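Local coordinates for flagellar hook-associated protein 2 (Helicobacter pylori, PDB 6IWY), which caps the distal end of the growing flagellar filament, helping flagellin monomers polymerise there and keeping them from leaking out unassembled, at residues 347-350 with 351-355. Sequence-based numbering, arbitrary orientation.
Sequences QSYE and ASQNT
The ring of Y349 has Q353, one helical turn further on, lying over one of its faces. CB of Q353 stands 4.2 Å from the ring centroid and 20° off the ring normal, a CH-pi contact displaced toward the rim. From there the chain runs along the ring toward the phenol end, where Q353 CG comes within 3.4 Å of Y349 OH. In both residues CG is anti to the backbone N, which sends the two side chains the same way, side by side, with ring and amide planes 41° apart. At its far end the hydroxyl of Y349 is hydrogen-bonded to the carbonyl oxygen of R225. The amide of Q347 reaches S352 with its oxygen: OE1 lies 3.3 Å from S352 CB, at the end of an extended chain.

S348 is the N-cap. Its OG accepts from A351 N at 2.7 Å in a nearly straight bond (161°), satisfying an amide of the first turn. Y349 O accepts from the backbone N of both S352 and Q353. S352 OG sits close to the carbonyl oxygens of S348 and Y349 and is hydrogen-bonded to OG1 of T61.

This is the N-capped first turn of a short helix linking two sheets in this fragment of the cap protein. Helix 349-356 begins one residue after strand 344-347, with S348 as the residue between them. That strand is an edge strand of the sheet that also holds 322-327, and the helix leads on toward strand 359-361 of another sheet; E350 forms a salt bridge to K158 on strand 154-158 of a third.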
ATOM      1  N   GLN A 347       5.621 -10.989 -12.330  1.00 52.62           N
ATOM      2  CA  GLN A 347       6.285  -9.772 -11.910  1.00 54.61           C
ATOM      3  C   GLN A 347       5.910  -9.376 -10.499  1.00 53.97           C
ATOM      4  O   GLN A 347       4.757  -9.432 -10.092  1.00 55.30           O
ATOM      5  CB  GLN A 347       5.916  -8.626 -12.852  1.00 61.48           C
ATOM      6  CG  GLN A 347       6.751  -8.611 -14.075  1.00 63.85           C
ATOM      7  CD  GLN A 347       6.338  -7.567 -15.067  1.00 73.75           C
ATOM      8  OE1 GLN A 347       5.913  -6.462 -14.714  1.00 79.97           O
ATOM      9  NE2 GLN A 347       6.456  -7.912 -16.342  1.00 77.72           N
ATOM     10  N   SER A 348       6.900  -8.912  -9.759  1.00 52.85           N
ATOM     11  CA  SER A 348       6.639  -8.245  -8.498  1.00 54.06           C
ATOM     12  C   SER A 348       5.717  -7.059  -8.732  1.00 60.58           C
ATOM     13  O   SER A 348       5.750  -6.434  -9.796  1.00 64.34           O
ATOM     14  CB  SER A 348       7.924  -7.714  -7.912  1.00 53.68           C
ATOM     15  OG  SER A 348       7.792  -6.322  -7.716  1.00 61.46           O
ATOM     16  N   TYR A 349       4.918  -6.733  -7.725  1.00 42.81           N
ATOM     17  CA  TYR A 349       4.176  -5.478  -7.697  1.00 41.07           C
ATOM     18  C   TYR A 349       5.105  -4.329  -8.023  1.00 41.25           C
ATOM     19  O   TYR A 349       4.793  -3.482  -8.877  1.00 41.07           O
ATOM     20  CB  TYR A 349       3.562  -5.205  -6.341  1.00 39.36           C
ATOM     21  CG  TYR A 349       3.094  -3.779  -6.176  1.00 40.74           C
ATOM     22  CD1 TYR A 349       1.827  -3.387  -6.604  1.00 43.01           C
ATOM     23  CD2 TYR A 349       3.928  -2.799  -5.639  1.00 41.75           C
ATOM     24  CE1 TYR A 349       1.378  -2.095  -6.466  1.00 41.58           C
ATOM     25  CE2 TYR A 349       3.487  -1.492  -5.485  1.00 42.65           C
ATOM     26  CZ  TYR A 349       2.199  -1.153  -5.905  1.00 42.68           C
ATOM     27  OH  TYR A 349       1.734   0.135  -5.774  1.00 43.29           O
ATOM     28  N   GLU A 350       6.233  -4.301  -7.326  1.00 42.11           N
ATOM     29  CA  GLU A 350       7.242  -3.267  -7.509  1.00 42.80           C
ATOM     30  C   GLU A 350       7.677  -3.242  -8.956  1.00 43.04           C
ATOM     31  O   GLU A 350       7.696  -2.209  -9.565  1.00 42.03           O
ATOM     32  CB  GLU A 350       8.449  -3.531  -6.569  1.00 44.78           C
ATOM     33  CG  GLU A 350       9.606  -2.563  -6.648  1.00 47.45           C
ATOM     34  CD  GLU A 350      10.633  -2.789  -5.546  1.00 53.90           C
ATOM     35  OE1 GLU A 350      10.716  -3.943  -5.016  1.00 58.49           O
ATOM     36  OE2 GLU A 350      11.366  -1.809  -5.223  1.00 54.92           O
ATOM     37  N   ALA A 351       7.989  -4.392  -9.528  1.00 44.82           N
ATOM     38  CA  ALA A 351       8.413  -4.411 -10.915  1.00 46.87           C
ATOM     39  C   ALA A 351       7.327  -3.923 -11.919  1.00 47.21           C
ATOM     40  O   ALA A 351       7.693  -3.405 -12.971  1.00 48.67           O
ATOM     41  CB  ALA A 351       8.928  -5.767 -11.284  1.00 48.50           C
ATOM     42  N   SER A 352       6.034  -4.041 -11.569  1.00 47.40           N
ATOM     43  CA  SER A 352       4.899  -3.776 -12.463  1.00 47.98           C
ATOM     44  C   SER A 352       4.038  -2.591 -12.065  1.00 47.68           C
ATOM     45  O   SER A 352       3.142  -2.159 -12.816  1.00 48.08           O
ATOM     46  CB  SER A 352       3.982  -4.987 -12.485  1.00 49.06           C
ATOM     47  OG  SER A 352       3.398  -5.138 -11.211  1.00 49.03           O
ATOM     48  N   GLN A 353       4.296  -2.035 -10.900  1.00 48.17           N
ATOM     49  CA  GLN A 353       3.596  -0.814 -10.507  1.00 48.19           C
ATOM     50  C   GLN A 353       3.558   0.278 -11.564  1.00 48.75           C
ATOM     51  O   GLN A 353       2.543   0.907 -11.720  1.00 48.31           O
ATOM     52  CB  GLN A 353       4.223  -0.217  -9.258  1.00 48.20           C
ATOM     53  CG  GLN A 353       3.385   0.902  -8.631  1.00 48.41           C
ATOM     54  CD  GLN A 353       3.867   2.296  -8.969  1.00 49.19           C
ATOM     55  OE1 GLN A 353       5.059   2.514  -9.275  1.00 50.73           O
ATOM     56  NE2 GLN A 353       2.958   3.269  -8.861  1.00 48.91           N
ATOM     57  N   ASN A 354       4.666   0.525 -12.249  1.00 51.10           N
ATOM     58  CA  ASN A 354       4.799   1.722 -13.112  1.00 52.73           C
ATOM     59  C   ASN A 354       3.917   1.674 -14.375  1.00 53.06           C
ATOM     60  O   ASN A 354       3.516   2.692 -14.898  1.00 52.32           O
ATOM     61  CB  ASN A 354       6.270   1.953 -13.518  1.00 54.44           C
ATOM     62  CG  ASN A 354       6.572   3.426 -13.765  1.00 59.14           C
ATOM     63  OD1 ASN A 354       6.356   4.252 -12.874  1.00 64.83           O
ATOM     64  ND2 ASN A 354       7.049   3.772 -14.977  1.00 62.11           N
ATOM     65  N   THR A 355       3.611   0.466 -14.827  1.00 54.39           N
ATOM     66  CA  THR A 355       2.878   0.249 -16.063  1.00 55.49           C
ATOM     67  C   THR A 355       1.434  -0.116 -15.723  1.00 54.55           C
ATOM     68  O   THR A 355       0.500   0.506 -16.202  1.00 55.14           O
ATOM     69  CB  THR A 355       3.530  -0.903 -16.832  1.00 57.38           C
ATOM     70  OG1 THR A 355       4.653  -1.392 -16.085  1.00 59.22           O
ATOM     71  CG2 THR A 355       4.002  -0.454 -18.175  1.00 59.62           C
TER